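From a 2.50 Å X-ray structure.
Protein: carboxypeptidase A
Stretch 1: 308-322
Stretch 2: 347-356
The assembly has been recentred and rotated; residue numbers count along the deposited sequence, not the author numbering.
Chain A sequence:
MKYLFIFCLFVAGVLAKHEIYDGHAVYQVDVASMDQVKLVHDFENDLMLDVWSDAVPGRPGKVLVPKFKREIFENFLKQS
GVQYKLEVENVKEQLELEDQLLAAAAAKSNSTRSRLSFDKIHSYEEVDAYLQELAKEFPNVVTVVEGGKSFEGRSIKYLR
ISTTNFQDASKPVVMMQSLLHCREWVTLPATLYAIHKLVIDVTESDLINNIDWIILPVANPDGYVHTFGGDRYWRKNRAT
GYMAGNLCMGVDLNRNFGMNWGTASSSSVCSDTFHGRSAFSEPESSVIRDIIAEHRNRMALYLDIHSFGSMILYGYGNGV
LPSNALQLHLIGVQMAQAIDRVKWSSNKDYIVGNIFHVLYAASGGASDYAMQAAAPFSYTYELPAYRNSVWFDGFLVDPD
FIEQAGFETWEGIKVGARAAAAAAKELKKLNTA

Stretch 1 308-322: FGSMILYGYGNGVLP
Stretch 2, residues 347-356: NKDYIVGNIF

Two parallel strands, 311-314 and 351-354, lie side by side in carboxypeptidase A. Their axes approach to 4.7 Å and their directions differ by 15°. The register is Met 311 with Ile 351, Ile 312 with Val 352, Leu 313 with Gly 353 and Tyr 314 with Asn 354, with CA-CA separations of 4.4 to 5.2 Å. Ile 312 and Tyr 314 each use N and O to bond the residues either side of their partner, as a parallel ladder requires. The two stretches bury 957 Å² between them.

Phe 308 does not touch stretch 2. Gly 309 follows at phi/psi 166/-28, angles that call for glycine. A water joins the stretches here. This water accepts from Lys 348 NZ at 2.9 Å and donates weakly to Gly 309 O at 3.3 Å. Lys 348 has chi1 p and the rest t.

Ser 310 is at 64/56 with chi1 m. A second water lies 2.5 Å from Ser 310 OG and donates to Lys 348 O at 2.8 Å. Ser 310 O, just before the strand, accepts a hydrogen bond from Ile 351 N at 3.0 Å and 168°. Ser 310 O also receives a CA-H...O contact from Tyr 350 CA at 3.3 Å. The Tyr 350 ring (chi1 -101°, chi2 73°) lays one face over Ser 310 C.

Met 311 (-148/151; chi1 33°, chi2 t, chi3 91°) begins the strand. Its side chain shares a sheet face with Ile 351 (m, t), and Met 311 CB meets Ile 351 CB at 3.9 Å. Ile 312 (-116/111; m, t) points to the other face, as does Val 352 (t). Ile 312 N donates to Ile 351 O at 2.8 Å, while Ile 312 O accepts a weak bond from Gly 353 N at 3.3 Å. Ile 312 CG1 packs against Tyr 350 CD2 at 3.7 Å.

Leu 313 (-111/163; chi1 -55°, chi2 -44°) returns to the face of Met 311. Gly 353, at 165/-179, brings no side chain opposite it. Leu 313 CB instead meets Ile 355 CG1 at 3.5 Å, an apolar contact with the helix start (Ile 355 -60/-51, Phe 356 -62/-41).

Tyr 314 (-161/-172; chi1 p, chi2 81°) ends the strand. Tyr 314 N donates to Gly 353 O at 3.2 Å, and Tyr 314 O accepts from Ile 355 N at 2.9 Å. Its CB points away, but the ring turns back. One face covers Gly 353 O and Asn 354 N, and Val 352 CG1 lies at the edge, 4.2 Å from Tyr 314 CE2. Asn 354 (chi1 t) is the N-cap residue.

Gly 315 is at 119/-110, again angles for glycine. Tyr 316 (-176/123), Gly 317 (-44/-23), Asn 318 (-84/-10; chi1 p) and Gly 319 (108/-25) form a type I turn, closed by Gly 319 N to Tyr 316 O at 3.2 Å. Phe 356 (chi1 t, chi2 88°) points toward this turn. Phe 356 CB is 3.5 Å from Gly 319 CA, and Asn 318 O lies over one ring face. Leu 321 (m, t) has CB sideways, but its side-chain end comes nearer to Asn 354. Pro 322 makes no contact with stretch 2.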

# COMPACT_ATOMS: atom_id res chain seq x y z
N PHE A 308 6.01 2.78 1.46
CA PHE A 308 7.05 2.59 2.46
C PHE A 308 7.12 3.73 3.49
O PHE A 308 6.82 4.89 3.06
CB PHE A 308 8.39 1.99 2.05
CG PHE A 308 9.30 3.01 1.47
CD1 PHE A 308 10.12 3.73 2.33
CD2 PHE A 308 9.37 3.31 0.13
CE1 PHE A 308 10.99 4.70 1.88
CE2 PHE A 308 10.22 4.28 -0.34
CZ PHE A 308 11.04 4.98 0.52
N GLY A 309 7.37 3.73 4.82
CA GLY A 309 7.39 4.84 5.73
C GLY A 309 7.36 4.62 7.24
O GLY A 309 7.70 5.48 8.07
N SER A 310 6.76 3.51 7.68
CA SER A 310 6.62 3.18 9.09
C SER A 310 5.72 4.22 9.77
O SER A 310 6.02 4.86 10.79
CB SER A 310 7.94 3.06 9.84
OG SER A 310 8.76 2.05 9.26
N MET A 311 4.53 4.38 9.23
CA MET A 311 3.56 5.32 9.73
C MET A 311 2.13 4.86 9.53
O MET A 311 1.84 4.02 8.69
CB MET A 311 3.66 6.72 9.07
CG MET A 311 4.10 6.73 7.63
SD MET A 311 4.64 8.27 6.91
CE MET A 311 6.37 8.36 7.17
N ILE A 312 1.25 5.29 10.42
CA ILE A 312 -0.19 5.06 10.31
C ILE A 312 -0.89 6.39 10.14
O ILE A 312 -0.74 7.17 11.08
CB ILE A 312 -0.70 4.36 11.59
CG1 ILE A 312 -0.08 2.95 11.73
CG2 ILE A 312 -2.20 4.18 11.71
CD1 ILE A 312 -0.24 2.35 13.09
N LEU A 313 -1.45 6.66 8.95
CA LEU A 313 -2.06 7.98 8.68
C LEU A 313 -3.59 7.87 8.56
O LEU A 313 -4.15 6.79 8.37
CB LEU A 313 -1.57 8.56 7.34
CG LEU A 313 -0.05 8.68 7.19
CD1 LEU A 313 0.65 9.25 8.43
CD2 LEU A 313 0.64 7.35 6.91
N TYR A 314 -4.20 9.02 8.68
CA TYR A 314 -5.65 9.18 8.60
C TYR A 314 -5.96 10.62 8.30
O TYR A 314 -5.07 11.43 8.02
CB TYR A 314 -6.29 8.82 9.97
CG TYR A 314 -5.80 9.74 11.11
CD1 TYR A 314 -6.37 11.01 11.29
CD2 TYR A 314 -4.78 9.33 11.98
CE1 TYR A 314 -5.92 11.86 12.32
CE2 TYR A 314 -4.33 10.18 13.01
CZ TYR A 314 -4.90 11.44 13.17
OH TYR A 314 -4.45 12.27 14.16
N GLY A 315 -7.22 10.93 8.36
CA GLY A 315 -7.68 12.31 8.19
C GLY A 315 -8.57 12.44 7.04
O GLY A 315 -9.70 11.96 7.11
N TYR A 316 -7.96 13.08 6.15
CA TYR A 316 -8.41 13.41 4.83
C TYR A 316 -7.16 14.11 4.23
O TYR A 316 -6.63 15.06 4.76
CB TYR A 316 -9.68 14.29 4.90
CG TYR A 316 -10.98 13.48 5.19
CD1 TYR A 316 -11.21 12.21 4.58
CD2 TYR A 316 -11.94 14.01 6.05
CE1 TYR A 316 -12.41 11.50 4.87
CE2 TYR A 316 -13.12 13.30 6.33
CZ TYR A 316 -13.36 12.06 5.74
OH TYR A 316 -14.51 11.39 6.02
N GLY A 317 -6.67 13.62 3.13
CA GLY A 317 -5.42 14.17 2.49
C GLY A 317 -5.37 15.72 2.45
O GLY A 317 -4.31 16.33 2.13
N ASN A 318 -6.40 16.51 2.49
CA ASN A 318 -6.49 17.94 2.25
C ASN A 318 -6.12 18.77 3.47
O ASN A 318 -5.95 19.98 3.42
CB ASN A 318 -7.89 18.36 1.79
CG ASN A 318 -8.95 18.06 2.80
OD1 ASN A 318 -8.68 17.33 3.76
ND2 ASN A 318 -10.12 18.62 2.58
N GLY A 319 -5.99 18.16 4.61
CA GLY A 319 -5.62 18.80 5.85
C GLY A 319 -6.76 18.91 6.85
O GLY A 319 -6.41 19.04 8.02
N VAL A 320 -8.00 18.91 6.41
CA VAL A 320 -9.15 19.06 7.27
C VAL A 320 -9.33 17.76 8.06
O VAL A 320 -9.25 16.66 7.50
CB VAL A 320 -10.45 19.32 6.47
CG1 VAL A 320 -11.59 19.40 7.47
CG2 VAL A 320 -10.38 20.58 5.65
N LEU A 321 -9.56 17.90 9.35
CA LEU A 321 -9.70 16.79 10.27
C LEU A 321 -11.15 16.40 10.45
O LEU A 321 -12.05 17.25 10.46
CB LEU A 321 -9.07 17.12 11.63
CG LEU A 321 -7.55 17.38 11.64
CD1 LEU A 321 -7.14 17.70 13.07
CD2 LEU A 321 -6.80 16.17 11.10
N PRO A 322 -11.44 15.11 10.62
CA PRO A 322 -12.80 14.63 10.84
C PRO A 322 -13.26 14.87 12.26
O PRO A 322 -12.42 15.07 13.15
CB PRO A 322 -12.68 13.14 10.53
CG PRO A 322 -11.28 12.75 10.73
CD PRO A 322 -10.47 14.00 10.51
N ASN A 347 14.97 -1.44 12.79
CA ASN A 347 13.90 -0.60 12.32
C ASN A 347 13.44 0.45 13.33
O ASN A 347 13.66 0.34 14.53
CB ASN A 347 12.69 -1.46 11.94
CG ASN A 347 13.01 -2.39 10.78
OD1 ASN A 347 13.83 -2.01 9.96
ND2 ASN A 347 12.37 -3.55 10.75
N LYS A 348 12.82 1.51 12.81
CA LYS A 348 12.38 2.63 13.63
C LYS A 348 10.93 2.58 14.09
O LYS A 348 10.21 1.66 13.72
CB LYS A 348 12.59 3.97 12.90
CG LYS A 348 11.74 4.12 11.64
CD LYS A 348 12.20 5.33 10.83
CE LYS A 348 11.36 5.50 9.58
NZ LYS A 348 11.86 6.61 8.73
N ASP A 349 10.60 3.44 15.07
CA ASP A 349 9.24 3.41 15.65
C ASP A 349 8.20 4.00 14.71
O ASP A 349 8.49 4.84 13.87
CB ASP A 349 9.21 4.18 16.96
CG ASP A 349 10.00 3.53 18.08
OD1 ASP A 349 10.72 4.28 18.77
OD2 ASP A 349 9.88 2.30 18.27
N TYR A 350 6.96 3.57 14.88
CA TYR A 350 5.87 4.04 14.02
C TYR A 350 5.45 5.47 14.32
O TYR A 350 5.31 5.84 15.47
CB TYR A 350 4.66 3.10 14.12
CG TYR A 350 4.54 2.15 12.96
CD1 TYR A 350 5.38 1.07 12.79
CD2 TYR A 350 3.54 2.37 12.02
CE1 TYR A 350 5.24 0.19 11.71
CE2 TYR A 350 3.39 1.50 10.93
CZ TYR A 350 4.24 0.43 10.79
OH TYR A 350 4.09 -0.40 9.72
N ILE A 351 5.21 6.25 13.29
CA ILE A 351 4.64 7.59 13.37
C ILE A 351 3.12 7.53 13.18
O ILE A 351 2.60 6.78 12.34
CB ILE A 351 5.26 8.44 12.23
CG1 ILE A 351 6.76 8.54 12.42
CG2 ILE A 351 4.56 9.78 12.06
CD1 ILE A 351 7.50 9.28 11.31
N VAL A 352 2.40 8.38 13.91
CA VAL A 352 0.97 8.49 13.81
C VAL A 352 0.56 9.93 13.48
O VAL A 352 1.06 10.88 14.05
CB VAL A 352 0.26 8.02 15.11
CG1 VAL A 352 -1.26 7.97 14.84
CG2 VAL A 352 0.68 6.61 15.52
N GLY A 353 -0.40 10.13 12.60
CA GLY A 353 -0.90 11.43 12.31
C GLY A 353 -1.74 11.58 11.05
O GLY A 353 -2.00 10.63 10.33
N ASN A 354 -2.17 12.81 10.80
CA ASN A 354 -2.90 13.20 9.60
C ASN A 354 -2.00 13.10 8.36
O ASN A 354 -0.83 13.45 8.45
CB ASN A 354 -3.46 14.62 9.84
CG ASN A 354 -4.21 15.15 8.64
OD1 ASN A 354 -5.34 14.75 8.45
ND2 ASN A 354 -3.59 16.00 7.83
N ILE A 355 -2.57 12.72 7.23
CA ILE A 355 -1.95 12.53 5.96
C ILE A 355 -1.28 13.80 5.44
O ILE A 355 -0.10 13.74 5.13
CB ILE A 355 -2.94 12.04 4.87
CG1 ILE A 355 -3.49 10.66 5.25
CG2 ILE A 355 -2.23 11.93 3.51
CD1 ILE A 355 -4.60 10.15 4.34
N PHE A 356 -2.03 14.90 5.42
CA PHE A 356 -1.54 16.19 4.99
C PHE A 356 -0.40 16.68 5.87
O PHE A 356 0.53 17.27 5.33
CB PHE A 356 -2.67 17.22 5.00
CG PHE A 356 -2.30 18.60 4.55
CD1 PHE A 356 -2.36 18.98 3.22
CD2 PHE A 356 -1.89 19.55 5.48
CE1 PHE A 356 -2.01 20.26 2.82
CE2 PHE A 356 -1.53 20.84 5.11
CZ PHE A 356 -1.58 21.17 3.77
O HOH W 1 9.95 7.62 6.84
O HOH W 2 9.76 0.66 11.10